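Local coordinates for protein lasso peptide isopeptidase AtxE2 (Asticcacaulis excentricus, PDB 5TXE) that hydrolyses the isopeptide bond of the threaded lasso peptides astexin-2 and astexin-3, opening the knotted substrates into linear peptides, at residues A[45-50]-A[74-79]; A[49-54]-A[124-129]; A[107-112]-A[128-133]. The protein carries 1 engineered substitution. All blocks are in the same frame, centred on the assembly; numbering follows the deposited sequence.

Contact 1. Residues A[45-50]-A[74-79]; sequences RLADIG and VRQADP
Residues 45-50 run antiparallel to the end of strand 69-78, their end-to-end directions 156° apart, and the two backbones join at one hydrogen-bonded pair, Asp48 with Arg75. Asp48 N donates a hydrogen bond to Arg75 O at 2.9 Å, and Arg75 N does the same to Asp48 O, both donors lying in the plane of the carbonyl they meet. Toward Arg45 the direct backbone bonding stops, and a water bridges Leu46 O and Ala77 N. Ala47 turns its methyl toward strand 69-78, small enough for its CA to come 3.2 Å from Arg75 O in a CA-H...O contact.

The side chains of Asp48 and Arg75 lie side by side on the same face of the sheet. The carboxylate and guanidinium planes are 76° apart, and the salt bridge from Asp48 OD2 to Arg75 NH2 is long at 3.9 Å. A water in the guanidinium plane accepts a hydrogen bond from Arg75 NH2 and donates to Asp48 OD2 and Gly50 O, while Arg75 NH1 binds Asn84 on the next strand.

Arg45, extended from CG to NE, crosses Pro79 at about a right angle, and Pro79 CG sits 3.6 Å above one face of the guanidinium, toward its rim. NH1 is bonded to Glu41 O of helix 40-44, and a water at the guanidinium edge connects NH2 with Asp78 OD1, which also accepts a hydrogen bond from Val80 N. An alanine at Arg45 would probably loosen this end of the contact, because the cover over Pro79, the bond to Glu41 and the water bridge would all go. Charge is thus paired here mostly through water, with both guanidinium groups anchored by direct bonds, so electrostatic attraction probably supplements a register set by two backbone bonds.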
ATOM      1  N   ARG A  45       1.829   0.582 -17.728  1.00 24.63           N
ATOM      2  CA  ARG A  45       3.074   1.291 -17.995  1.00 28.08           C
ATOM      3  C   ARG A  45       3.198   2.671 -17.332  1.00 28.19           C
ATOM      4  O   ARG A  45       4.202   3.337 -17.531  1.00 25.95           O
ATOM      5  CB  ARG A  45       3.223   1.466 -19.498  1.00 31.80           C
ATOM      6  CG  ARG A  45       3.461   0.176 -20.272  1.00 33.79           C
ATOM      7  CD  ARG A  45       3.492   0.471 -21.766  1.00 31.57           C
ATOM      8  NE  ARG A  45       4.007  -0.640 -22.542  1.00 32.10           N
ATOM      9  CZ  ARG A  45       3.288  -1.662 -22.942  1.00 35.72           C
ATOM     10  NH1 ARG A  45       2.004  -1.753 -22.620  1.00 38.57           N
ATOM     11  NH2 ARG A  45       3.850  -2.603 -23.674  1.00 38.31           N
ATOM     12  N   LEU A  46       2.183   3.139 -16.615  1.00 27.86           N
ATOM     13  CA  LEU A  46       2.312   4.472 -15.909  1.00 27.25           C
ATOM     14  C   LEU A  46       3.325   4.362 -14.805  1.00 26.98           C
ATOM     15  O   LEU A  46       3.195   3.510 -13.907  1.00 27.81           O
ATOM     16  CB  LEU A  46       0.974   4.944 -15.365  1.00 27.41           C
ATOM     17  CG  LEU A  46      -0.084   5.289 -16.429  1.00 29.94           C
ATOM     18  CD1 LEU A  46      -1.443   5.610 -15.826  1.00 31.76           C
ATOM     19  CD2 LEU A  46       0.367   6.458 -17.284  1.00 32.04           C
ATOM     20  N   ALA A  47       4.375   5.178 -14.891  1.00 24.23           N
ATOM     21  CA  ALA A  47       5.475   5.127 -13.965  1.00 26.35           C
ATOM     22  C   ALA A  47       5.050   5.566 -12.582  1.00 26.35           C
ATOM     23  O   ALA A  47       3.959   6.135 -12.430  1.00 28.47           O
ATOM     24  CB  ALA A  47       6.579   6.026 -14.456  1.00 30.11           C
ATOM     25  N   ASP A  48       5.877   5.225 -11.598  1.00 26.71           N
ATOM     26  CA  ASP A  48       5.611   5.516 -10.198  1.00 28.09           C
ATOM     27  C   ASP A  48       6.914   5.947  -9.497  1.00 28.94           C
ATOM     28  O   ASP A  48       8.022   5.804 -10.040  1.00 24.86           O
ATOM     29  CB  ASP A  48       4.969   4.309  -9.484  1.00 31.53           C
ATOM     30  CG  ASP A  48       3.921   4.736  -8.371  1.00 38.12           C
ATOM     31  OD1 ASP A  48       3.702   5.972  -8.071  1.00 35.70           O
ATOM     32  OD2 ASP A  48       3.323   3.806  -7.759  1.00 38.05           O
ATOM     33  N   ILE A  49       6.748   6.530  -8.318  1.00 27.36           N
ATOM     34  CA  ILE A  49       7.843   6.975  -7.478  1.00 27.10           C
ATOM     35  C   ILE A  49       7.605   6.474  -6.077  1.00 26.78           C
ATOM     36  O   ILE A  49       6.558   6.764  -5.482  1.00 30.87           O
ATOM     37  CB  ILE A  49       7.877   8.515  -7.427  1.00 29.57           C
ATOM     38  CG1 ILE A  49       8.170   9.081  -8.808  1.00 30.24           C
ATOM     39  CG2 ILE A  49       8.925   8.979  -6.441  1.00 32.61           C
ATOM     40  CD1 ILE A  49       7.835  10.557  -8.959  1.00 30.61           C
ATOM     41  N   GLY A  50       8.513   5.654  -5.572  1.00 26.04           N
ATOM     42  CA  GLY A  50       8.367   5.067  -4.216  1.00 29.34           C
ATOM     43  C   GLY A  50       7.428   3.857  -4.150  1.00 31.15           C
ATOM     44  O   GLY A  50       6.904   3.405  -5.145  1.00 31.43           O
ATOM     45  N   VAL A  74      12.482   6.503  -9.901  1.00 30.08           N
ATOM     46  CA  VAL A  74      11.326   6.279 -10.788  1.00 28.71           C
ATOM     47  C   VAL A  74      11.324   4.836 -11.235  1.00 27.70           C
ATOM     48  O   VAL A  74      12.366   4.272 -11.515  1.00 27.36           O
ATOM     49  CB  VAL A  74      11.317   7.192 -12.050  1.00 30.36           C
ATOM     50  CG1 VAL A  74      10.129   6.852 -12.928  1.00 28.43           C
ATOM     51  CG2 VAL A  74      11.161   8.666 -11.659  1.00 33.55           C
ATOM     52  N   ARG A  75      10.148   4.237 -11.217  1.00 25.82           N
ATOM     53  CA  ARG A  75       9.981   2.861 -11.602  1.00 27.93           C
ATOM     54  C   ARG A  75       8.982   2.855 -12.726  1.00 25.75           C
ATOM     55  O   ARG A  75       7.913   3.485 -12.654  1.00 29.41           O
ATOM     56  CB  ARG A  75       9.381   2.050 -10.449  1.00 27.86           C
ATOM     57  CG  ARG A  75       9.067   0.616 -10.831  1.00 28.97           C
ATOM     58  CD  ARG A  75       8.497  -0.180  -9.657  1.00 31.11           C
ATOM     59  NE  ARG A  75       7.204   0.311  -9.213  1.00 32.82           N
ATOM     60  CZ  ARG A  75       6.062   0.156  -9.864  1.00 37.72           C
ATOM     61  NH1 ARG A  75       5.986  -0.515 -11.004  1.00 39.24           N
ATOM     62  NH2 ARG A  75       4.962   0.673  -9.350  1.00 47.53           N
ATOM     63  N   GLN A  76       9.322   2.122 -13.760  1.00 25.53           N
ATOM     64  CA  GLN A  76       8.412   1.956 -14.849  1.00 28.59           C
ATOM     65  C   GLN A  76       8.349   0.515 -15.371  1.00 27.64           C
ATOM     66  O   GLN A  76       9.340  -0.104 -15.729  1.00 27.15           O
ATOM     67  CB  GLN A  76       8.764   2.890 -15.979  1.00 33.39           C
ATOM     68  CG  GLN A  76       7.633   2.923 -17.020  1.00 41.24           C
ATOM     69  CD  GLN A  76       7.667   4.137 -17.893  1.00 44.79           C
ATOM     70  OE1 GLN A  76       8.426   5.095 -17.667  1.00 52.19           O
ATOM     71  NE2 GLN A  76       6.858   4.107 -18.900  1.00 47.95           N
ATOM     72  N   ALA A  77       7.136   0.015 -15.460  1.00 27.84           N
ATOM     73  CA  ALA A  77       6.918  -1.406 -15.735  1.00 28.08           C
ATOM     74  C   ALA A  77       6.792  -1.653 -17.220  1.00 27.74           C
ATOM     75  O   ALA A  77       6.131  -0.885 -17.937  1.00 26.75           O
ATOM     76  CB  ALA A  77       5.644  -1.871 -15.012  1.00 28.06           C
ATOM     77  N   ASP A  78       7.356  -2.772 -17.660  1.00 27.94           N
ATOM     78  CA  ASP A  78       7.291  -3.167 -19.061  1.00 28.64           C
ATOM     79  C   ASP A  78       6.800  -4.589 -19.118  1.00 26.24           C
ATOM     80  O   ASP A  78       7.532  -5.500 -18.753  1.00 23.02           O
ATOM     81  CB  ASP A  78       8.667  -3.066 -19.722  1.00 31.58           C
ATOM     82  CG  ASP A  78       8.637  -3.489 -21.223  1.00 35.62           C
ATOM     83  OD1 ASP A  78       7.598  -3.977 -21.747  1.00 33.30           O
ATOM     84  OD2 ASP A  78       9.669  -3.307 -21.902  1.00 42.83           O
ATOM     85  N   PRO A  79       5.567  -4.792 -19.589  1.00 26.35           N
ATOM     86  CA  PRO A  79       4.937  -6.107 -19.564  1.00 27.98           C
ATOM     87  C   PRO A  79       5.392  -7.029 -20.691  1.00 28.23           C
ATOM     88  O   PRO A  79       5.208  -8.230 -20.593  1.00 24.63           O
ATOM     89  CB  PRO A  79       3.454  -5.792 -19.664  1.00 27.88           C
ATOM     90  CG  PRO A  79       3.399  -4.496 -20.374  1.00 26.22           C
ATOM     91  CD  PRO A  79       4.641  -3.741 -20.016  1.00 25.73           C
TER
HETATM   92  O   HOH W   1       6.553  -2.554 -23.865  1.00 41.92           O
HETATM   93  O   HOH W   2       4.809   1.172 -14.629  1.00 27.86           O
HETATM   94  O   HOH W   3       4.884   1.902  -6.818  1.00 36.26           O
HETATM   95  O   HOH W   4       8.123   2.677  -7.630  1.00 32.73           O

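Contact 2. Residues A[49-54]-A[124-129]; sequences IGTMSA and SGANLT
Thr51 is the hub where the loop after strand 48-49 meets the loop 124-129. Its OG1 stands anti to the backbone N (chi1 -168°), which aims the hydroxyl at Asn127 O; OG1 donates to that oxygen at 2.7 Å, in the carbonyl plane. The price is that CG2 takes the crowded position between backbone N and carbonyl carbon, and there it comes 3.3 Å from Thr129 OG1. Threonine suits the place because one branch bonds while the other packs.

Thr129 approaches at about a right angle to Thr51. With OG1 anti to the carbonyl carbon (chi1 -68°), its hydroxyl accepts from Thr51 N at 3.1 Å. Each loop therefore offers a threonine hydroxyl to the backbone of the other, one as donor and one as acceptor.

Asn127 also adopts the crowded rotamer, CG between its own N and C (chi1 58°), and this turns the amide toward the backbone from Gly50 to Met52. ND2 makes a weak hydrogen bond to Gly50 O, reinforced by a water that donates to the same oxygen. OD1 lies alongside the backbone, 3.4 Å from Thr51 CA, and touches Met52 CG. Gly50 has a positive phi, a conformation easiest without a side chain. Ala126 adds only a methyl, CB set against Thr51 OG1.

Arg372 hydrogen-bonds the carbonyl oxygens of Ile49 and Thr51 through NH1 and that of Met52 through NH2. At the far end Ser124 OG accepts from Ala126 N at 3.1 Å, closing an ST turn, and also bonds the backbone of the bound peptide. Ala126 lies about 8 Å from His638, the probable charge-relay histidine, between side chains, and the two loops meet beside the bound peptide, on which Ser53, Ser124 and Ala126 pack, in this prolyl oligopeptidase-family enzyme.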
ATOM      1  N   ILE A  49       6.748   6.530  -8.318  1.00 27.36           N
ATOM      2  CA  ILE A  49       7.843   6.975  -7.478  1.00 27.10           C
ATOM      3  C   ILE A  49       7.605   6.474  -6.077  1.00 26.78           C
ATOM      4  O   ILE A  49       6.558   6.764  -5.482  1.00 30.87           O
ATOM      5  CB  ILE A  49       7.877   8.515  -7.427  1.00 29.57           C
ATOM      6  CG1 ILE A  49       8.170   9.081  -8.808  1.00 30.24           C
ATOM      7  CG2 ILE A  49       8.925   8.979  -6.441  1.00 32.61           C
ATOM      8  CD1 ILE A  49       7.835  10.557  -8.959  1.00 30.61           C
ATOM      9  N   GLY A  50       8.513   5.654  -5.572  1.00 26.04           N
ATOM     10  CA  GLY A  50       8.367   5.067  -4.216  1.00 29.34           C
ATOM     11  C   GLY A  50       7.428   3.857  -4.150  1.00 31.15           C
ATOM     12  O   GLY A  50       6.904   3.405  -5.145  1.00 31.43           O
ATOM     13  N   THR A  51       7.206   3.342  -2.954  1.00 29.66           N
ATOM     14  CA  THR A  51       6.405   2.137  -2.779  1.00 27.42           C
ATOM     15  C   THR A  51       4.983   2.374  -3.235  1.00 29.92           C
ATOM     16  O   THR A  51       4.466   3.526  -3.283  1.00 30.86           O
ATOM     17  CB  THR A  51       6.502   1.617  -1.292  1.00 29.16           C
ATOM     18  OG1 THR A  51       5.958   0.319  -1.152  1.00 27.22           O
ATOM     19  CG2 THR A  51       5.822   2.538  -0.306  1.00 26.95           C
ATOM     20  N   MET A  52       4.326   1.268  -3.501  1.00 28.50           N
ATOM     21  CA  MET A  52       3.010   1.283  -4.081  1.00 30.14           C
ATOM     22  C   MET A  52       2.046   2.171  -3.331  1.00 26.84           C
ATOM     23  O   MET A  52       1.383   2.987  -3.927  1.00 27.52           O
ATOM     24  CB  MET A  52       2.413  -0.121  -4.120  1.00 32.80           C
ATOM     25  CG  MET A  52       3.198  -1.033  -5.057  1.00 46.14           C
ATOM     26  SD  MET A  52       2.362  -2.629  -5.327  1.00 53.74           S
ATOM     27  CE  MET A  52       0.633  -2.108  -5.181  1.00 38.03           C
ATOM     28  N   SER A  53       1.967   1.984  -2.035  1.00 27.30           N
ATOM     29  CA  SER A  53       1.011   2.694  -1.232  1.00 32.57           C
ATOM     30  C   SER A  53       1.766   3.661  -0.367  1.00 30.02           C
ATOM     31  O   SER A  53       2.365   3.275   0.598  1.00 38.45           O
ATOM     32  CB  SER A  53       0.216   1.713  -0.371  1.00 34.17           C
ATOM     33  OG  SER A  53      -0.561   2.426   0.566  1.00 40.34           O
ATOM     34  N   ALA A  54       1.751   4.929  -0.731  1.00 32.27           N
ATOM     35  CA  ALA A  54       2.576   5.908  -0.076  1.00 32.89           C
ATOM     36  C   ALA A  54       1.721   6.903   0.663  1.00 33.36           C
ATOM     37  O   ALA A  54       0.638   7.233   0.226  1.00 30.11           O
ATOM     38  CB  ALA A  54       3.383   6.646  -1.104  1.00 34.50           C
ATOM     39  N   SER A 124       5.378  -8.764   1.299  1.00 26.55           N
ATOM     40  CA  SER A 124       4.033  -8.433   0.898  1.00 25.89           C
ATOM     41  C   SER A 124       4.012  -8.442  -0.630  1.00 23.90           C
ATOM     42  O   SER A 124       2.998  -8.709  -1.222  1.00 24.27           O
ATOM     43  CB  SER A 124       3.649  -7.070   1.444  1.00 25.54           C
ATOM     44  OG  SER A 124       4.402  -6.081   0.734  1.00 26.95           O
ATOM     45  N   GLY A 125       5.161  -8.122  -1.238  1.00 24.61           N
ATOM     46  CA  GLY A 125       5.298  -7.926  -2.678  1.00 23.71           C
ATOM     47  C   GLY A 125       5.499  -6.475  -3.090  1.00 22.28           C
ATOM     48  O   GLY A 125       5.801  -6.170  -4.261  1.00 21.12           O
ATOM     49  N   ALA A 126       5.292  -5.570  -2.149  1.00 21.38           N
ATOM     50  CA  ALA A 126       5.515  -4.167  -2.422  1.00 21.32           C
ATOM     51  C   ALA A 126       7.027  -3.901  -2.497  1.00 23.00           C
ATOM     52  O   ALA A 126       7.809  -4.504  -1.785  1.00 22.98           O
ATOM     53  CB  ALA A 126       4.936  -3.344  -1.293  1.00 23.31           C
ATOM     54  N   ASN A 127       7.409  -2.952  -3.331  1.00 23.44           N
ATOM     55  CA  ASN A 127       8.792  -2.468  -3.385  1.00 26.05           C
ATOM     56  C   ASN A 127       9.200  -1.559  -2.256  1.00 22.50           C
ATOM     57  O   ASN A 127       8.420  -0.724  -1.751  1.00 26.94           O
ATOM     58  CB  ASN A 127       9.028  -1.757  -4.734  1.00 29.62           C
ATOM     59  CG  ASN A 127       8.067  -0.593  -4.979  1.00 30.11           C
ATOM     60  OD1 ASN A 127       6.841  -0.668  -4.728  1.00 33.22           O
ATOM     61  ND2 ASN A 127       8.617   0.481  -5.476  1.00 35.63           N
ATOM     62  N   LEU A 128      10.440  -1.699  -1.861  1.00 22.95           N
ATOM     63  CA  LEU A 128      11.042  -0.806  -0.853  1.00 23.47           C
ATOM     64  C   LEU A 128      11.204   0.562  -1.440  1.00 22.82           C
ATOM     65  O   LEU A 128      11.663   0.691  -2.568  1.00 25.09           O
ATOM     66  CB  LEU A 128      12.433  -1.283  -0.515  1.00 25.04           C
ATOM     67  CG  LEU A 128      13.184  -0.564   0.615  1.00 26.36           C
ATOM     68  CD1 LEU A 128      12.515  -0.790   1.971  1.00 26.73           C
ATOM     69  CD2 LEU A 128      14.627  -1.035   0.666  1.00 23.41           C
ATOM     70  N   THR A 129      10.774   1.574  -0.709  1.00 22.71           N
ATOM     71  CA  THR A 129      11.013   2.953  -1.066  1.00 22.70           C
ATOM     72  C   THR A 129      12.515   3.241  -0.942  1.00 23.86           C
ATOM     73  O   THR A 129      13.134   2.970   0.089  1.00 21.97           O
ATOM     74  CB  THR A 129      10.242   3.900  -0.152  1.00 23.38           C
ATOM     75  OG1 THR A 129       8.860   3.765  -0.403  1.00 24.71           O
ATOM     76  CG2 THR A 129      10.571   5.370  -0.484  1.00 27.24           C
TER
HETATM   77  O   HOH W   4       8.123   2.677  -7.630  1.00 32.73           O

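Contact 3. Residues A[107-112]-A[128-133]; sequences EYLFWT and LTIQPR
Leu109 and Leu128 both hold CG anti to the backbone N, with chi1 of -159° and -174°, and the two side chains run side by side and point the same way. Their tips meet through the CD2 methyls, 3.9 Å apart. Trp111 has the same first torsion (chi1 -170°) but reaches Leu128 at about a right angle: its indole CD1 lies 3.9 Å from Leu128 CD1. Leucine fits between them because its two methyls diverge, one for each neighbour.

Between the two backbones a single hydrogen bond fixes the spacing. Leu128 N donates to Leu109 O at 2.9 Å, nearly straight at the hydrogen and nearly along the C=O axis. Trp111 CB rests close to Leu128 N and CA. Farther along, Ile130 extends CD1 to within 4.2 Å of Leu109 CD1; Ile130 also packs on Met88 and Gln73, from two strands of the first antiparallel sheet.

Around the pair, Trp111 also touches Thr51, and Phe110 sets its ring edge-to-face with His637 and with Trp641. The arrangement is loop-on-loop packing without regular strand pairing, within the long connection between strands 100-104 and 133-134. Trp111 packs on an apolar side chain of the bound peptide and Phe110 lies about 9 Å from His638, the probable charge-relay histidine, between side chains, placing this connection at the substrate site.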
ATOM      1  N   GLU A 107      17.159  -4.566  -9.808  1.00 24.48           N
ATOM      2  CA  GLU A 107      16.048  -5.472  -9.671  1.00 24.44           C
ATOM      3  C   GLU A 107      15.008  -4.921  -8.679  1.00 27.04           C
ATOM      4  O   GLU A 107      15.328  -4.092  -7.814  1.00 25.89           O
ATOM      5  CB  GLU A 107      16.548  -6.799  -9.144  1.00 26.16           C
ATOM      6  CG  GLU A 107      17.306  -7.651 -10.145  1.00 29.72           C
ATOM      7  CD  GLU A 107      17.936  -8.905  -9.518  1.00 38.46           C
ATOM      8  OE1 GLU A 107      18.147  -8.996  -8.305  1.00 36.38           O
ATOM      9  OE2 GLU A 107      18.280  -9.845 -10.253  1.00 48.64           O
ATOM     10  N   TYR A 108      13.787  -5.451  -8.761  1.00 26.42           N
ATOM     11  CA  TYR A 108      12.707  -5.078  -7.869  1.00 24.48           C
ATOM     12  C   TYR A 108      13.082  -5.552  -6.497  1.00 24.18           C
ATOM     13  O   TYR A 108      13.216  -6.719  -6.264  1.00 25.86           O
ATOM     14  CB  TYR A 108      11.402  -5.680  -8.351  1.00 24.11           C
ATOM     15  CG  TYR A 108      10.126  -5.233  -7.695  1.00 22.29           C
ATOM     16  CD1 TYR A 108       9.749  -5.754  -6.471  1.00 23.46           C
ATOM     17  CD2 TYR A 108       9.246  -4.411  -8.347  1.00 22.20           C
ATOM     18  CE1 TYR A 108       8.550  -5.433  -5.894  1.00 25.69           C
ATOM     19  CE2 TYR A 108       8.016  -4.053  -7.764  1.00 22.68           C
ATOM     20  CZ  TYR A 108       7.672  -4.554  -6.537  1.00 25.96           C
ATOM     21  OH  TYR A 108       6.479  -4.241  -5.891  1.00 26.93           O
ATOM     22  N   LEU A 109      13.282  -4.592  -5.599  1.00 23.89           N
ATOM     23  CA  LEU A 109      13.757  -4.838  -4.246  1.00 25.59           C
ATOM     24  C   LEU A 109      12.565  -4.859  -3.278  1.00 22.92           C
ATOM     25  O   LEU A 109      11.892  -3.851  -3.063  1.00 21.18           O
ATOM     26  CB  LEU A 109      14.770  -3.768  -3.861  1.00 25.41           C
ATOM     27  CG  LEU A 109      15.740  -4.064  -2.738  1.00 27.67           C
ATOM     28  CD1 LEU A 109      16.695  -2.904  -2.549  1.00 29.76           C
ATOM     29  CD2 LEU A 109      15.058  -4.346  -1.415  1.00 32.15           C
ATOM     30  N   PHE A 110      12.285  -6.022  -2.716  1.00 22.97           N
ATOM     31  CA  PHE A 110      11.104  -6.163  -1.901  1.00 24.49           C
ATOM     32  C   PHE A 110      11.248  -5.439  -0.551  1.00 24.83           C
ATOM     33  O   PHE A 110      12.288  -5.501   0.075  1.00 24.93           O
ATOM     34  CB  PHE A 110      10.806  -7.630  -1.641  1.00 23.50           C
ATOM     35  CG  PHE A 110      10.307  -8.352  -2.849  1.00 23.14           C
ATOM     36  CD1 PHE A 110       9.112  -8.004  -3.441  1.00 24.41           C
ATOM     37  CD2 PHE A 110      11.050  -9.405  -3.404  1.00 26.62           C
ATOM     38  CE1 PHE A 110       8.643  -8.644  -4.590  1.00 23.14           C
ATOM     39  CE2 PHE A 110      10.598 -10.056  -4.546  1.00 26.80           C
ATOM     40  CZ  PHE A 110       9.393  -9.655  -5.139  1.00 25.69           C
ATOM     41  N   TRP A 111      10.166  -4.840  -0.095  1.00 22.68           N
ATOM     42  CA  TRP A 111      10.100  -4.337   1.260  1.00 24.76           C
ATOM     43  C   TRP A 111       9.876  -5.507   2.181  1.00 23.97           C
ATOM     44  O   TRP A 111       8.872  -6.186   2.054  1.00 26.08           O
ATOM     45  CB  TRP A 111       8.915  -3.365   1.352  1.00 26.07           C
ATOM     46  CG  TRP A 111       8.812  -2.561   2.626  1.00 29.41           C
ATOM     47  CD1 TRP A 111       9.577  -2.677   3.761  1.00 31.45           C
ATOM     48  CD2 TRP A 111       7.862  -1.518   2.887  1.00 31.64           C
ATOM     49  NE1 TRP A 111       9.143  -1.770   4.701  1.00 29.02           N
ATOM     50  CE2 TRP A 111       8.096  -1.054   4.185  1.00 31.47           C
ATOM     51  CE3 TRP A 111       6.826  -0.936   2.138  1.00 30.45           C
ATOM     52  CZ2 TRP A 111       7.390   0.023   4.727  1.00 32.47           C
ATOM     53  CZ3 TRP A 111       6.089   0.091   2.694  1.00 31.92           C
ATOM     54  CH2 TRP A 111       6.381   0.561   3.980  1.00 30.82           C
ATOM     55  N   THR A 112      10.808  -5.794   3.075  1.00 25.74           N
ATOM     56  CA  THR A 112      10.635  -6.883   4.020  1.00 27.51           C
ATOM     57  C   THR A 112      10.884  -6.375   5.400  1.00 28.89           C
ATOM     58  O   THR A 112      11.622  -5.421   5.584  1.00 29.21           O
ATOM     59  CB  THR A 112      11.613  -8.096   3.783  1.00 33.25           C
ATOM     60  OG1 THR A 112      12.984  -7.694   3.842  1.00 33.07           O
ATOM     61  CG2 THR A 112      11.331  -8.757   2.447  1.00 34.81           C
ATOM     62  N   LEU A 128      10.440  -1.699  -1.861  1.00 22.95           N
ATOM     63  CA  LEU A 128      11.042  -0.806  -0.853  1.00 23.47           C
ATOM     64  C   LEU A 128      11.204   0.562  -1.440  1.00 22.82           C
ATOM     65  O   LEU A 128      11.663   0.691  -2.568  1.00 25.09           O
ATOM     66  CB  LEU A 128      12.433  -1.283  -0.515  1.00 25.04           C
ATOM     67  CG  LEU A 128      13.184  -0.564   0.615  1.00 26.36           C
ATOM     68  CD1 LEU A 128      12.515  -0.790   1.971  1.00 26.73           C
ATOM     69  CD2 LEU A 128      14.627  -1.035   0.666  1.00 23.41           C
ATOM     70  N   THR A 129      10.774   1.574  -0.709  1.00 22.71           N
ATOM     71  CA  THR A 129      11.013   2.953  -1.066  1.00 22.70           C
ATOM     72  C   THR A 129      12.515   3.241  -0.942  1.00 23.86           C
ATOM     73  O   THR A 129      13.134   2.970   0.089  1.00 21.97           O
ATOM     74  CB  THR A 129      10.242   3.900  -0.152  1.00 23.38           C
ATOM     75  OG1 THR A 129       8.860   3.765  -0.403  1.00 24.71           O
ATOM     76  CG2 THR A 129      10.571   5.370  -0.484  1.00 27.24           C
ATOM     77  N   ILE A 130      13.113   3.753  -2.007  1.00 24.91           N
ATOM     78  CA  ILE A 130      14.562   3.974  -1.997  1.00 25.37           C
ATOM     79  C   ILE A 130      14.767   5.484  -1.762  1.00 28.52           C
ATOM     80  O   ILE A 130      14.426   6.337  -2.633  1.00 28.66           O
ATOM     81  CB  ILE A 130      15.208   3.566  -3.337  1.00 26.99           C
ATOM     82  CG1 ILE A 130      14.926   2.089  -3.670  1.00 26.46           C
ATOM     83  CG2 ILE A 130      16.715   3.880  -3.336  1.00 30.07           C
ATOM     84  CD1 ILE A 130      15.520   1.131  -2.647  1.00 29.23           C
ATOM     85  N   GLN A 131      15.345   5.777  -0.614  1.00 27.84           N
ATOM     86  CA  GLN A 131      15.702   7.138  -0.273  1.00 35.32           C
ATOM     87  C   GLN A 131      17.182   7.392  -0.518  1.00 28.35           C
ATOM     88  O   GLN A 131      18.017   6.773   0.099  1.00 29.06           O
ATOM     89  CB  GLN A 131      15.379   7.470   1.186  1.00 40.59           C
ATOM     90  CG  GLN A 131      15.176   8.994   1.289  1.00 45.11           C
ATOM     91  CD  GLN A 131      14.822   9.536   2.685  1.00 46.36           C
ATOM     92  OE1 GLN A 131      14.992   8.869   3.737  1.00 40.87           O
ATOM     93  NE2 GLN A 131      14.328  10.775   2.689  1.00 51.58           N
ATOM     94  N   PRO A 132      17.487   8.254  -1.454  1.00 26.79           N
ATOM     95  CA  PRO A 132      18.865   8.583  -1.731  1.00 31.36           C
ATOM     96  C   PRO A 132      19.483   9.466  -0.674  1.00 35.86           C
ATOM     97  O   PRO A 132      18.844  10.428  -0.252  1.00 40.56           O
ATOM     98  CB  PRO A 132      18.801   9.388  -3.027  1.00 30.83           C
ATOM     99  CG  PRO A 132      17.396   9.573  -3.349  1.00 31.03           C
ATOM    100  CD  PRO A 132      16.534   8.958  -2.313  1.00 27.79           C
ATOM    101  N   ARG A 133      20.719   9.159  -0.296  1.00 31.91           N
ATOM    102  CA  ARG A 133      21.465   9.926   0.690  1.00 31.87           C
ATOM    103  C   ARG A 133      22.432  10.825  -0.011  1.00 30.81           C
ATOM    104  O   ARG A 133      23.310  10.336  -0.747  1.00 30.77           O
ATOM    105  CB  ARG A 133      22.217   8.984   1.591  1.00 32.18           C
ATOM    106  CG  ARG A 133      21.350   7.855   2.161  1.00 39.85           C
ATOM    107  CD  ARG A 133      20.383   8.570   3.030  1.00 44.10           C
ATOM    108  NE  ARG A 133      19.067   8.045   3.432  1.00 59.39           N
ATOM    109  CZ  ARG A 133      18.839   7.005   4.202  1.00 50.74           C
ATOM    110  NH1 ARG A 133      19.813   6.200   4.550  1.00 62.03           N
ATOM    111  NH2 ARG A 133      17.613   6.719   4.544  1.00 53.58           N
TER

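How the contacts relate
From the N terminus, residues 45-50 first pair with the end of strand 69-78, and contact 1 closes a loop of 23 residues. Contact 2 starts from the same stretch, at Ile49 and Gly50, and its 69-residue loop overlaps that of contact 1 and runs on to 124-129. Contact 3 closes a short loop of 15 residues and shares Leu128 and Thr129 with contact 2; its loop overlaps the end of the longer one. Tyr108 OH with Gly125 O and Trp111 N with Ala126 O join contacts 2 and 3, while one water serves contacts 1 and 2. Together they tie the first antiparallel sheet to the loops beside the active site.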